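Local coordinates for protein alpha-glucosidase (Pseudoalteromonas sp. K8, PDB 5HQA) that hydrolyses alpha-glucosides as a calcium-containing glycoside hydrolase of family 97 and is activated by chloride, at residues N9-Y23 with S26-L38. Sequence-based numbering, arbitrary orientation.
Sequences NIKIIISDEQSTPSY and SFKNKTVINNSAL
Lys11 and Asn29 meet where strand 10-15 runs past the turn from Phe27 to Lys30: the lysine chain runs extended to CE, then bends at its last torsion (chi4 65°), which brings NZ to 3.0 Å from Asn29 OD1. The ammonium sits above the plane of that amide carbonyl, not on a lone pair, and also bonds to Gly8 O. A water joins these groups, accepting from Lys11 NZ and Asn29 N, donating to Asn9 O and hydrogen-bonded to Ser26 OG. A leucine in place of Lys11 would probably leave Asn29 OD1 and this water without their charged donor and the turn's side chain freer to rotate. On the other sheet face, Ile10 CG1 lies at the edge of the Phe27 ring, 3.7 Å from CD1, while Lys28 CG covers one ring face and its NZ reaches Glu235 in a salt bridge. Through the hydrogen-bonded pairs Lys11 with Ser26 and Tyr23 with Ser36, two antiparallel hairpins share strand 22-27 as their middle strand, a beta meander in the N-terminal domain, remote from the glycan and calcium sites; the type I' turn closes the second. In that hairpin Tyr23 has CG wedged between backbone N and carbonyl carbon (chi1 74°), laying its ring against Ser36: Ser36 CB stands 3.9 Å from the ring centroid in a CH-pi contact. Leu38 crosses the Tyr23 side chain at about a right angle, its CD2 3.8 Å from Tyr23 CD1, and Ile33 CG2 lies 4.0 Å from Tyr23 CE2. Tyr23 OH is held by Glu131 O. At the exposed edge, the amides of Gln18 and Asn35 stack with their planes 19° apart.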
loop_
_atom_site.group_PDB
_atom_site.type_symbol
_atom_site.label_atom_id
_atom_site.label_comp_id
_atom_site.label_asym_id
_atom_site.label_seq_id
_atom_site.Cartn_x
_atom_site.Cartn_y
_atom_site.Cartn_z
ATOM N N ASN A 9 -3.358 18.560 21.234
ATOM C CA ASN A 9 -2.366 19.189 20.366
ATOM C C ASN A 9 -2.902 19.510 18.978
ATOM O O ASN A 9 -2.442 20.478 18.358
ATOM C CB ASN A 9 -1.127 18.310 20.253
ATOM C CG ASN A 9 -0.301 18.333 21.517
ATOM O OD1 ASN A 9 -0.237 19.351 22.204
ATOM N ND2 ASN A 9 0.317 17.207 21.844
ATOM N N ILE A 10 -3.853 18.732 18.469
ATOM C CA ILE A 10 -4.479 19.011 17.178
ATOM C C ILE A 10 -5.843 19.633 17.433
ATOM O O ILE A 10 -6.662 19.076 18.180
ATOM C CB ILE A 10 -4.607 17.741 16.320
ATOM C CG1 ILE A 10 -3.216 17.197 15.974
ATOM C CG2 ILE A 10 -5.400 18.043 15.041
ATOM C CD1 ILE A 10 -3.239 15.862 15.249
ATOM N N LYS A 11 -6.087 20.788 16.831
ATOM C CA LYS A 11 -7.336 21.510 17.033
ATOM C C LYS A 11 -7.907 21.860 15.668
ATOM O O LYS A 11 -7.219 22.475 14.848
ATOM C CB LYS A 11 -7.112 22.771 17.873
ATOM C CG LYS A 11 -6.525 22.503 19.270
ATOM C CD LYS A 11 -6.464 23.789 20.108
ATOM C CE LYS A 11 -5.791 23.555 21.461
ATOM N NZ LYS A 11 -4.347 23.182 21.313
ATOM N N ILE A 12 -9.158 21.476 15.424
ATOM C CA ILE A 12 -9.834 21.752 14.160
ATOM C C ILE A 12 -10.958 22.740 14.428
ATOM O O ILE A 12 -11.808 22.494 15.292
ATOM C CB ILE A 12 -10.391 20.473 13.509
ATOM C CG1 ILE A 12 -9.294 19.420 13.333
ATOM C CG2 ILE A 12 -11.047 20.806 12.167
ATOM C CD1 ILE A 12 -9.309 18.335 14.398
ATOM N N ILE A 13 -10.969 23.845 13.687
ATOM C CA ILE A 13 -12.027 24.846 13.773
ATOM C C ILE A 13 -12.829 24.776 12.485
ATOM O O ILE A 13 -12.269 24.930 11.392
ATOM C CB ILE A 13 -11.483 26.263 13.989
ATOM C CG1 ILE A 13 -10.732 26.359 15.314
ATOM C CG2 ILE A 13 -12.633 27.265 13.984
ATOM C CD1 ILE A 13 -10.043 27.690 15.488
ATOM N N ILE A 14 -14.132 24.539 12.614
ATOM C CA ILE A 14 -15.049 24.466 11.484
ATOM C C ILE A 14 -15.891 25.735 11.495
ATOM O O ILE A 14 -16.445 26.112 12.536
ATOM C CB ILE A 14 -15.925 23.205 11.552
ATOM C CG1 ILE A 14 -15.052 21.947 11.656
ATOM C CG2 ILE A 14 -16.800 23.127 10.324
ATOM C CD1 ILE A 14 -14.839 21.448 13.080
ATOM N N SER A 15 -15.980 26.396 10.347
ATOM C CA SER A 15 -16.480 27.756 10.286
ATOM C C SER A 15 -17.493 27.896 9.154
ATOM O O SER A 15 -17.521 27.099 8.212
ATOM C CB SER A 15 -15.312 28.735 10.096
ATOM O OG SER A 15 -15.781 30.062 9.975
ATOM N N ASP A 16 -18.343 28.924 9.255
ATOM C CA ASP A 16 -19.233 29.270 8.151
ATOM C C ASP A 16 -19.137 30.748 7.796
ATOM O O ASP A 16 -20.039 31.283 7.140
ATOM C CB ASP A 16 -20.687 28.887 8.456
ATOM C CG ASP A 16 -21.252 29.595 9.689
ATOM O OD1 ASP A 16 -20.631 30.556 10.202
ATOM O OD2 ASP A 16 -22.341 29.180 10.148
ATOM N N GLU A 17 -18.059 31.415 8.214
ATOM C CA GLU A 17 -17.917 32.844 7.973
ATOM C C GLU A 17 -17.362 33.140 6.586
ATOM O O GLU A 17 -17.643 34.205 6.021
ATOM C CB GLU A 17 -17.032 33.446 9.060
ATOM C CG GLU A 17 -17.629 33.263 10.443
ATOM C CD GLU A 17 -16.755 33.825 11.547
ATOM O OE1 GLU A 17 -15.625 34.271 11.243
ATOM O OE2 GLU A 17 -17.200 33.818 12.718
ATOM N N GLN A 18 -16.581 32.218 6.031
ATOM C CA GLN A 18 -16.057 32.355 4.680
ATOM C C GLN A 18 -17.191 32.162 3.672
ATOM O O GLN A 18 -18.338 31.866 4.031
ATOM C CB GLN A 18 -14.924 31.351 4.443
ATOM C CG GLN A 18 -13.905 31.275 5.582
ATOM C CD GLN A 18 -13.279 32.629 5.898
ATOM O OE1 GLN A 18 -12.789 33.326 5.002
ATOM N NE2 GLN A 18 -13.302 33.015 7.175
ATOM N N SER A 19 -16.861 32.332 2.385
ATOM C CA SER A 19 -17.881 32.195 1.350
ATOM C C SER A 19 -18.586 30.855 1.474
ATOM O O SER A 19 -19.821 30.780 1.410
ATOM C CB SER A 19 -17.259 32.364 -0.037
ATOM O OG SER A 19 -16.039 31.652 -0.147
ATOM N N THR A 20 -17.819 29.788 1.675
ATOM C CA THR A 20 -18.360 28.469 1.941
ATOM C C THR A 20 -18.091 28.076 3.389
ATOM O O THR A 20 -17.366 28.763 4.120
ATOM C CB THR A 20 -17.772 27.400 0.974
ATOM O OG1 THR A 20 -16.438 27.025 1.342
ATOM C CG2 THR A 20 -17.779 27.875 -0.492
ATOM N N PRO A 21 -18.724 27.006 3.854
ATOM C CA PRO A 21 -18.196 26.286 5.013
ATOM C C PRO A 21 -16.704 26.021 4.829
ATOM O O PRO A 21 -16.219 25.856 3.710
ATOM C CB PRO A 21 -18.995 24.983 4.995
ATOM C CG PRO A 21 -20.313 25.386 4.413
ATOM C CD PRO A 21 -20.067 26.533 3.471
ATOM N N SER A 22 -15.967 25.987 5.934
ATOM C CA SER A 22 -14.529 25.795 5.832
ATOM C C SER A 22 -14.012 25.231 7.146
ATOM O O SER A 22 -14.703 25.254 8.169
ATOM C CB SER A 22 -13.816 27.114 5.478
ATOM O OG SER A 22 -13.996 28.072 6.514
ATOM N N TYR A 23 -12.784 24.715 7.106
ATOM C CA TYR A 23 -12.126 24.244 8.314
ATOM C C TYR A 23 -10.672 24.701 8.286
ATOM O O TYR A 23 -10.117 25.016 7.230
ATOM C CB TYR A 23 -12.215 22.707 8.458
ATOM C CG TYR A 23 -11.290 21.988 7.511
ATOM C CD1 TYR A 23 -11.638 21.804 6.177
ATOM C CD2 TYR A 23 -10.051 21.529 7.939
ATOM C CE1 TYR A 23 -10.774 21.170 5.292
ATOM C CE2 TYR A 23 -9.184 20.898 7.068
ATOM C CZ TYR A 23 -9.551 20.719 5.750
ATOM O OH TYR A 23 -8.680 20.095 4.893
ATOM N N SER A 26 -4.823 23.632 13.668
ATOM C CA SER A 26 -3.574 23.997 14.317
ATOM C C SER A 26 -2.949 22.777 14.984
ATOM O O SER A 26 -3.640 21.832 15.380
ATOM C CB SER A 26 -3.785 25.096 15.358
ATOM O OG SER A 26 -4.555 24.612 16.441
ATOM N N PHE A 27 -1.625 22.807 15.100
ATOM C CA PHE A 27 -0.870 21.772 15.792
ATOM C C PHE A 27 -0.011 22.482 16.822
ATOM O O PHE A 27 0.788 23.355 16.465
ATOM C CB PHE A 27 -0.011 20.958 14.818
ATOM C CG PHE A 27 0.738 19.817 15.467
ATOM C CD1 PHE A 27 0.057 18.819 16.152
ATOM C CD2 PHE A 27 2.122 19.730 15.371
ATOM C CE1 PHE A 27 0.740 17.759 16.747
ATOM C CE2 PHE A 27 2.815 18.665 15.959
ATOM C CZ PHE A 27 2.122 17.681 16.644
ATOM N N LYS A 28 -0.198 22.130 18.097
ATOM C CA LYS A 28 0.484 22.813 19.194
ATOM C C LYS A 28 0.316 24.325 19.078
ATOM O O LYS A 28 1.261 25.098 19.253
ATOM C CB LYS A 28 1.955 22.413 19.245
ATOM C CG LYS A 28 2.137 20.926 19.458
ATOM C CD LYS A 28 3.587 20.551 19.374
ATOM C CE LYS A 28 3.828 19.223 20.037
ATOM N NZ LYS A 28 5.275 19.101 20.323
ATOM N N ASN A 29 -0.903 24.739 18.731
ATOM C CA ASN A 29 -1.327 26.133 18.690
ATOM C C ASN A 29 -0.625 26.944 17.612
ATOM O O ASN A 29 -0.555 28.170 17.714
ATOM C CB ASN A 29 -1.162 26.805 20.064
ATOM C CG ASN A 29 -2.097 26.213 21.105
ATOM O OD1 ASN A 29 -3.258 25.917 20.813
ATOM N ND2 ASN A 29 -1.587 26.003 22.311
ATOM N N LYS A 30 -0.108 26.294 16.577
ATOM C CA LYS A 30 0.337 26.968 15.364
ATOM C C LYS A 30 -0.506 26.456 14.208
ATOM O O LYS A 30 -0.621 25.241 14.020
ATOM C CB LYS A 30 1.824 26.712 15.085
ATOM C CG LYS A 30 2.750 27.132 16.211
ATOM C CD LYS A 30 4.171 26.668 15.940
ATOM C CE LYS A 30 5.161 27.813 16.087
ATOM N NZ LYS A 30 6.487 27.354 16.604
ATOM N N THR A 31 -1.093 27.370 13.440
ATOM C CA THR A 31 -1.899 26.960 12.295
ATOM C C THR A 31 -1.039 26.219 11.278
ATOM O O THR A 31 -0.014 26.738 10.828
ATOM C CB THR A 31 -2.539 28.184 11.635
ATOM O OG1 THR A 31 -3.266 28.928 12.614
ATOM C CG2 THR A 31 -3.486 27.761 10.515
ATOM N N VAL A 32 -1.450 25.004 10.915
ATOM C CA VAL A 32 -0.784 24.268 9.855
ATOM C C VAL A 32 -1.651 24.142 8.611
ATOM O O VAL A 32 -1.110 24.073 7.502
ATOM C CB VAL A 32 -0.304 22.879 10.334
ATOM C CG1 VAL A 32 0.797 23.047 11.359
ATOM C CG2 VAL A 32 -1.444 22.071 10.936
ATOM N N ILE A 33 -2.974 24.146 8.760
ATOM C CA ILE A 33 -3.914 24.154 7.644
ATOM C C ILE A 33 -4.768 25.410 7.785
ATOM O O ILE A 33 -5.495 25.564 8.776
ATOM C CB ILE A 33 -4.792 22.888 7.619
ATOM C CG1 ILE A 33 -3.934 21.616 7.457
ATOM C CG2 ILE A 33 -5.864 22.979 6.517
ATOM C CD1 ILE A 33 -3.223 21.509 6.125
ATOM N N ASN A 34 -4.652 26.321 6.814
ATOM C CA ASN A 34 -5.440 27.541 6.807
ATOM C C ASN A 34 -6.876 27.223 6.405
ATOM O O ASN A 34 -7.204 26.092 6.045
ATOM C CB ASN A 34 -4.827 28.555 5.844
ATOM C CG ASN A 34 -3.521 29.141 6.358
ATOM O OD1 ASN A 34 -3.305 29.245 7.562
ATOM N ND2 ASN A 34 -2.652 29.536 5.442
ATOM N N ASN A 35 -7.742 28.243 6.450
ATOM C CA ASN A 35 -9.127 28.113 5.996
ATOM C C ASN A 35 -9.195 27.327 4.696
ATOM O O ASN A 35 -8.597 27.720 3.688
ATOM C CB ASN A 35 -9.759 29.490 5.778
ATOM C CG ASN A 35 -9.906 30.277 7.050
ATOM O OD1 ASN A 35 -10.179 29.721 8.114
ATOM N ND2 ASN A 35 -9.727 31.591 6.947
ATOM N N SER A 36 -9.932 26.218 4.720
ATOM C CA SER A 36 -10.016 25.289 3.600
ATOM C C SER A 36 -11.480 25.014 3.299
ATOM O O SER A 36 -12.234 24.647 4.203
ATOM C CB SER A 36 -9.288 23.984 3.933
ATOM O OG SER A 36 -7.914 24.221 4.203
ATOM N N ALA A 37 -11.873 25.171 2.033
ATOM C CA ALA A 37 -13.276 25.110 1.635
ATOM C C ALA A 37 -13.838 23.685 1.720
ATOM O O ALA A 37 -13.110 22.689 1.675
ATOM C CB ALA A 37 -13.445 25.642 0.210
ATOM N N LEU A 38 -15.173 23.612 1.825
ATOM C CA LEU A 38 -15.944 22.376 1.823
ATOM C C LEU A 38 -17.128 22.537 0.879
ATOM O O LEU A 38 -17.688 23.632 0.770
ATOM C CB LEU A 38 -16.471 22.048 3.226
ATOM C CG LEU A 38 -15.395 21.913 4.303
ATOM C CD1 LEU A 38 -16.028 21.942 5.689
ATOM C CD2 LEU A 38 -14.600 20.639 4.099
HETATM O O HOH W 1 -3.344 23.109 18.406
HETATM O O HOH W 2 -7.235 25.564 15.198
HETATM O O HOH W 3 -11.897 28.034 8.178
#